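Local coordinates for PUA domain-containing protein (Thermoplasma acidophilum DSM 1728, PDB 1Q7H), which is of uncharacterised function but, as a PUA domain protein, probably binds RNA and may act in translation initiation, at residues G54-P58 / D105-V109; I94-D99 / A126-M130. One frame throughout, in Å; residues are numbered along the deposited sequence.

Contact 1 (G54-P58 / D105-V109); sequences GDLIP and DMIFV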
ATOM      1  N   GLY A  54       8.265   9.973   1.091  1.00 45.12           N
ATOM      2  CA  GLY A  54       8.200  10.159   2.527  1.00 45.16           C
ATOM      3  C   GLY A  54       8.634   8.813   3.060  1.00 46.74           C
ATOM      4  O   GLY A  54       9.796   8.616   3.425  1.00 50.80           O
ATOM      5  N   ASP A  55       7.697   7.872   3.088  1.00 44.26           N
ATOM      6  CA  ASP A  55       8.000   6.517   3.526  1.00 41.67           C
ATOM      7  C   ASP A  55       8.031   5.672   2.259  1.00 34.73           C
ATOM      8  O   ASP A  55       7.644   6.145   1.189  1.00 30.56           O
ATOM      9  CB  ASP A  55       6.901   5.972   4.446  1.00 52.67           C
ATOM     10  CG  ASP A  55       6.754   6.766   5.726  1.00 60.62           C
ATOM     11  OD1 ASP A  55       7.766   6.944   6.438  1.00 66.61           O
ATOM     12  OD2 ASP A  55       5.619   7.203   6.025  1.00 63.26           O
ATOM     13  N   LEU A  56       8.508   4.439   2.371  1.00 24.31           N
ATOM     14  CA  LEU A  56       8.516   3.549   1.227  1.00 24.44           C
ATOM     15  C   LEU A  56       7.124   2.930   1.199  1.00 24.44           C
ATOM     16  O   LEU A  56       6.698   2.283   2.152  1.00 24.19           O
ATOM     17  CB  LEU A  56       9.577   2.466   1.376  1.00 21.74           C
ATOM     18  CG  LEU A  56      11.005   2.905   1.083  1.00 27.94           C
ATOM     19  CD1 LEU A  56      11.949   1.786   1.443  1.00 28.91           C
ATOM     20  CD2 LEU A  56      11.140   3.270  -0.389  1.00 24.76           C
ATOM     21  N   ILE A  57       6.431   3.144   0.091  1.00 19.15           N
ATOM     22  CA  ILE A  57       5.069   2.673  -0.102  1.00 19.03           C
ATOM     23  C   ILE A  57       4.976   1.640  -1.220  1.00 18.42           C
ATOM     24  O   ILE A  57       5.453   1.880  -2.328  1.00 18.03           O
ATOM     25  CB  ILE A  57       4.168   3.879  -0.487  1.00 24.04           C
ATOM     26  CG1 ILE A  57       4.177   4.916   0.643  1.00 22.01           C
ATOM     27  CG2 ILE A  57       2.765   3.424  -0.807  1.00 21.24           C
ATOM     28  CD1 ILE A  57       3.494   6.217   0.269  1.00 31.80           C
ATOM     29  N   PRO A  58       4.379   0.465  -0.945  1.00 17.42           N
ATOM     30  CA  PRO A  58       4.261  -0.540  -2.015  1.00 10.11           C
ATOM     31  C   PRO A  58       3.165  -0.034  -2.942  1.00 13.06           C
ATOM     32  O   PRO A  58       2.233   0.620  -2.484  1.00 18.80           O
ATOM     33  CB  PRO A  58       3.826  -1.792  -1.264  1.00 13.44           C
ATOM     34  CG  PRO A  58       2.992  -1.212  -0.116  1.00 12.79           C
ATOM     35  CD  PRO A  58       3.869  -0.061   0.335  1.00 15.39           C
ATOM     36  N   ASP A 105       0.006   2.988  11.786  1.00 17.19           N
ATOM     37  CA  ASP A 105       0.511   1.909  10.939  1.00 17.94           C
ATOM     38  C   ASP A 105       0.091   2.111   9.481  1.00 20.05           C
ATOM     39  O   ASP A 105      -0.944   2.714   9.186  1.00 19.91           O
ATOM     40  CB  ASP A 105      -0.056   0.546  11.365  1.00 19.20           C
ATOM     41  CG  ASP A 105       0.397   0.108  12.739  1.00 23.16           C
ATOM     42  OD1 ASP A 105       1.392   0.659  13.245  1.00 25.56           O
ATOM     43  OD2 ASP A 105      -0.243  -0.805  13.306  1.00 23.58           O
HETATM   44  N   MSE A 106       0.895   1.595   8.567  1.00 15.42           N
HETATM   45  CA  MSE A 106       0.548   1.654   7.156  1.00 16.98           C
HETATM   46  C   MSE A 106      -0.397   0.458   6.987  1.00 18.35           C
HETATM   47  O   MSE A 106      -0.133  -0.619   7.527  1.00 17.37           O
HETATM   48  CB  MSE A 106       1.794   1.452   6.291  1.00 11.52           C
HETATM   49  CG  MSE A 106       1.556   1.652   4.809  1.00 13.18           C
HETATM   50 SE   MSE A 106       3.219   1.493   3.797  1.00 28.67          SE
HETATM   51  CE  MSE A 106       4.043   3.168   4.286  1.00 30.67           C
ATOM     52  N   ILE A 107      -1.503   0.645   6.271  1.00 17.34           N
ATOM     53  CA  ILE A 107      -2.433  -0.452   6.050  1.00 12.84           C
ATOM     54  C   ILE A 107      -2.623  -0.702   4.565  1.00 14.44           C
ATOM     55  O   ILE A 107      -2.437   0.189   3.733  1.00 15.22           O
ATOM     56  CB  ILE A 107      -3.815  -0.194   6.699  1.00 14.58           C
ATOM     57  CG1 ILE A 107      -4.474   1.039   6.078  1.00 11.79           C
ATOM     58  CG2 ILE A 107      -3.647  -0.039   8.200  1.00  6.69           C
ATOM     59  CD1 ILE A 107      -5.945   1.164   6.380  1.00 15.85           C
ATOM     60  N   PHE A 108      -3.007  -1.929   4.244  1.00 12.21           N
ATOM     61  CA  PHE A 108      -3.196  -2.345   2.870  1.00 14.54           C
ATOM     62  C   PHE A 108      -4.645  -2.748   2.712  1.00 14.29           C
ATOM     63  O   PHE A 108      -5.096  -3.731   3.291  1.00 15.28           O
ATOM     64  CB  PHE A 108      -2.219  -3.485   2.596  1.00  9.97           C
ATOM     65  CG  PHE A 108      -0.821  -3.152   3.023  1.00 15.74           C
ATOM     66  CD1 PHE A 108      -0.150  -2.086   2.438  1.00 11.19           C
ATOM     67  CD2 PHE A 108      -0.214  -3.830   4.072  1.00 10.69           C
ATOM     68  CE1 PHE A 108       1.111  -1.689   2.895  1.00 15.40           C
ATOM     69  CE2 PHE A 108       1.042  -3.446   4.541  1.00 15.41           C
ATOM     70  CZ  PHE A 108       1.710  -2.372   3.952  1.00 18.85           C
ATOM     71  N   VAL A 109      -5.361  -1.955   1.924  1.00 14.12           N
ATOM     72  CA  VAL A 109      -6.783  -2.118   1.698  1.00 13.35           C
ATOM     73  C   VAL A 109      -7.136  -3.050   0.562  1.00 16.87           C
ATOM     74  O   VAL A 109      -6.658  -2.887  -0.553  1.00 18.71           O
ATOM     75  CB  VAL A 109      -7.432  -0.746   1.403  1.00 14.89           C
ATOM     76  CG1 VAL A 109      -8.946  -0.894   1.320  1.00 11.37           C
ATOM     77  CG2 VAL A 109      -7.021   0.259   2.473  1.00 10.89           C
TER
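Met106, a selenomethionine, lays the end of its side chain over the strand 56-58, from the backbone at Leu56 to the ring of Pro58. The contact joins two sheets: 56-58 is an outermost strand of the N-terminal antiparallel sheet, and 106-109 belongs to the mixed sheet of the PUA domain. The strands run nearly parallel, 14° apart, but their axes come no closer than 9.4 Å. Side chains therefore bridge the gap, and the strands do not pair. With chi1 at -174°, CG of Met106 points opposite the backbone N, and the chain runs out toward the other strand. The bend at chi3 (-74°) then turns CE along that strand. There CE lies 3.5 Å from Leu56 O and also meets CB of Asp55. CG1 of Ile57 touches the same methyl at 4.0 Å, the two side chains crossing at about a right angle. SE packs 3.9 Å from CD of Pro58. That ring also reaches Phe108, whose aromatic ring Tyr22 meets edge-to-face. Val119 touches both Ile57 and Met106, and Met19 of helix 9-20 lies against Pro58. The interface is mostly buried and apolar. An alanine in place of Pro58 would probably open a gap between SE of Met106 and the Phe108 ring and leave that ring with less to hold its tilt. The Pro58 and Phe108 side chains cross nearly at right angles; CG of Pro58 comes obliquely to the Phe108 ring, 3.6 Å from CE1 of Phe108.

Contact 2 (I94-D99 / A126-M130); sequences IVSMDD and AGEVM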
ATOM      1  N   ILE A  94     -15.752  -1.064   6.733  1.00 18.25           N
ATOM      2  CA  ILE A  94     -14.754  -2.092   6.991  1.00 18.79           C
ATOM      3  C   ILE A  94     -15.390  -3.422   7.388  1.00 19.47           C
ATOM      4  O   ILE A  94     -16.185  -3.494   8.322  1.00 24.03           O
ATOM      5  CB  ILE A  94     -13.759  -1.637   8.083  1.00 18.86           C
ATOM      6  CG1 ILE A  94     -12.875  -0.514   7.525  1.00 14.28           C
ATOM      7  CG2 ILE A  94     -12.907  -2.818   8.553  1.00 10.64           C
ATOM      8  CD1 ILE A  94     -11.881   0.047   8.521  1.00 14.35           C
ATOM      9  N   VAL A  95     -15.035  -4.472   6.658  1.00 19.38           N
ATOM     10  CA  VAL A  95     -15.550  -5.808   6.914  1.00 19.38           C
ATOM     11  C   VAL A  95     -14.685  -6.542   7.947  1.00 19.49           C
ATOM     12  O   VAL A  95     -15.198  -7.185   8.862  1.00 24.22           O
ATOM     13  CB  VAL A  95     -15.587  -6.620   5.603  1.00 23.99           C
ATOM     14  CG1 VAL A  95     -16.128  -8.012   5.860  1.00 26.11           C
ATOM     15  CG2 VAL A  95     -16.439  -5.901   4.583  1.00 20.01           C
ATOM     16  N   SER A  96     -13.369  -6.436   7.803  1.00 18.24           N
ATOM     17  CA  SER A  96     -12.456  -7.088   8.732  1.00 17.61           C
ATOM     18  C   SER A  96     -11.086  -6.455   8.612  1.00 15.21           C
ATOM     19  O   SER A  96     -10.808  -5.753   7.652  1.00 18.77           O
ATOM     20  CB  SER A  96     -12.357  -8.586   8.419  1.00 10.49           C
ATOM     21  OG  SER A  96     -11.824  -8.780   7.117  1.00 20.49           O
HETATM   22  N   MSE A  97     -10.226  -6.700   9.587  1.00 14.76           N
HETATM   23  CA  MSE A  97      -8.893  -6.139   9.539  1.00 13.08           C
HETATM   24  C   MSE A  97      -7.993  -6.845  10.537  1.00 17.62           C
HETATM   25  O   MSE A  97      -8.471  -7.531  11.444  1.00 17.32           O
HETATM   26  CB  MSE A  97      -8.946  -4.632   9.834  1.00 13.81           C
HETATM   27  CG  MSE A  97      -9.289  -4.284  11.279  1.00 17.82           C
HETATM   28 SE   MSE A  97      -9.826  -2.422  11.599  1.00 28.61          SE
HETATM   29  CE  MSE A  97      -8.157  -1.491  11.273  1.00 11.98           C
ATOM     30  N   ASP A  98      -6.686  -6.692  10.339  1.00 16.66           N
ATOM     31  CA  ASP A  98      -5.680  -7.270  11.222  1.00 14.20           C
ATOM     32  C   ASP A  98      -5.931  -6.662  12.611  1.00 13.26           C
ATOM     33  O   ASP A  98      -5.928  -5.446  12.757  1.00 13.75           O
ATOM     34  CB  ASP A  98      -4.294  -6.872  10.711  1.00 17.36           C
ATOM     35  CG  ASP A  98      -3.171  -7.586  11.430  1.00 22.80           C
ATOM     36  OD1 ASP A  98      -3.218  -7.713  12.676  1.00 20.48           O
ATOM     37  OD2 ASP A  98      -2.226  -8.007  10.741  1.00 25.25           O
ATOM     38  N   ASP A  99      -6.151  -7.481  13.636  1.00 17.11           N
ATOM     39  CA  ASP A  99      -6.418  -6.895  14.947  1.00 20.77           C
ATOM     40  C   ASP A  99      -5.202  -6.299  15.627  1.00 21.53           C
ATOM     41  O   ASP A  99      -5.306  -5.773  16.727  1.00 25.37           O
ATOM     42  CB  ASP A  99      -7.118  -7.888  15.893  1.00 27.54           C
ATOM     43  CG  ASP A  99      -6.330  -9.167  16.109  1.00 36.22           C
ATOM     44  OD1 ASP A  99      -5.088  -9.107  16.210  1.00 34.37           O
ATOM     45  OD2 ASP A  99      -6.968 -10.240  16.199  1.00 44.39           O
ATOM     46  N   ALA A 126      -7.335  -1.018  15.697  1.00 14.27           N
ATOM     47  CA  ALA A 126      -8.279  -2.036  15.263  1.00 15.53           C
ATOM     48  C   ALA A 126      -9.377  -2.308  16.299  1.00 16.47           C
ATOM     49  O   ALA A 126     -10.522  -2.576  15.943  1.00 15.93           O
ATOM     50  CB  ALA A 126      -7.544  -3.321  14.937  1.00 15.37           C
ATOM     51  N   GLY A 127      -9.025  -2.245  17.577  1.00 15.01           N
ATOM     52  CA  GLY A 127     -10.007  -2.497  18.618  1.00 13.58           C
ATOM     53  C   GLY A 127     -11.196  -1.550  18.583  1.00 14.49           C
ATOM     54  O   GLY A 127     -12.348  -1.981  18.598  1.00 18.12           O
ATOM     55  N   GLU A 128     -10.912  -0.254  18.544  1.00 15.27           N
ATOM     56  CA  GLU A 128     -11.954   0.763  18.521  1.00 16.74           C
ATOM     57  C   GLU A 128     -12.771   0.706  17.233  1.00 15.94           C
ATOM     58  O   GLU A 128     -13.989   0.890  17.259  1.00 16.52           O
ATOM     59  CB  GLU A 128     -11.322   2.151  18.711  1.00 15.09           C
ATOM     60  CG  GLU A 128     -12.284   3.320  18.551  1.00 19.31           C
ATOM     61  CD  GLU A 128     -11.706   4.647  19.051  1.00 14.55           C
ATOM     62  OE1 GLU A 128     -10.475   4.830  19.032  1.00 23.69           O
ATOM     63  OE2 GLU A 128     -12.500   5.511  19.453  1.00 32.18           O
ATOM     64  N   VAL A 129     -12.109   0.451  16.107  1.00 12.87           N
ATOM     65  CA  VAL A 129     -12.822   0.359  14.831  1.00 13.01           C
ATOM     66  C   VAL A 129     -13.864  -0.761  14.835  1.00 14.65           C
ATOM     67  O   VAL A 129     -15.016  -0.544  14.480  1.00 15.72           O
ATOM     68  CB  VAL A 129     -11.855   0.095  13.637  1.00 18.59           C
ATOM     69  CG1 VAL A 129     -12.648  -0.219  12.363  1.00 13.12           C
ATOM     70  CG2 VAL A 129     -10.959   1.301  13.409  1.00 11.31           C
HETATM   71  N   MSE A 130     -13.459  -1.960  15.241  1.00 16.19           N
HETATM   72  CA  MSE A 130     -14.373  -3.090  15.229  1.00 13.75           C
HETATM   73  C   MSE A 130     -15.464  -3.042  16.299  1.00 17.46           C
HETATM   74  O   MSE A 130     -16.525  -3.644  16.138  1.00 17.80           O
HETATM   75  CB  MSE A 130     -13.582  -4.399  15.332  1.00 18.05           C
HETATM   76  CG  MSE A 130     -12.579  -4.629  14.184  1.00 20.28           C
HETATM   77 SE   MSE A 130     -13.293  -4.270  12.367  1.00 32.40          SE
HETATM   78  CE  MSE A 130     -14.509  -5.768  12.200  1.00 27.52           C
TER
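Two selenium atoms meet here: SE of Met97 lies 4.0 Å from SE of Met130, both residues being selenomethionines. The two chains lie alongside each other and run opposite ways, one from the strand and one from the helix. Met97 holds its CG between its backbone N and carbonyl carbon (chi1 70°), and the chain reaches across to the helix. Its SE settles 3.7 Å from CG1 of Val129, while its CE turns to the CA and CB of Ala126. The bends at chi2 and chi3 of Met130 turn its end onto the strand. Its CE ends 3.7 Å from Val95 O, and its SE also packs against CG2 of Ile94. The other branch of Ile94 carries CD1 to CG1 of Val129, at 3.9 Å. Farther along, the chain leaves the strand and passes close to the start of the helix. CB of Ala126 sits there 3.4 Å from Asp98 O and 3.7 Å from CA of Asp99. The carboxylate of Asp98 turns to other partners, Ser100 OG and the backbone N of Asn71. Val73 of the neighbouring strand touches both Ile94 and Met97 and continues the apolar layer. The helix axis runs at 149° to the strand, roughly antiparallel, with a closest approach of 9.7 Å between the axes of these short segments. Val95 and Ser96 share Thr74 as their partner on strand 72-75, a classic beta bulge. The whole is a helix laid by apolar side chains against a bulged outermost strand of the mixed sheet, within the PUA domain.

How the contacts relate
From the N terminus, the chain first builds the antiparallel sheet that ends in strand 56-58. It then passes through helix 60-65 and strand 72-75 to strand 94-97 and on to strand 106-111. Contact 1 closes this loop of 46 residues and ties the N-terminal region to the PUA domain. Contact 2 opens inside that loop, at 94-99, and closes beyond it, at helix 126-132, so the two contacts cross. It ties that helix to the sheet within the PUA domain. Both contacts reach the mixed sheet, in which strand 72-75 lies between 94-97 and 106-111. Their centres lie about 17 Å apart and they do not touch.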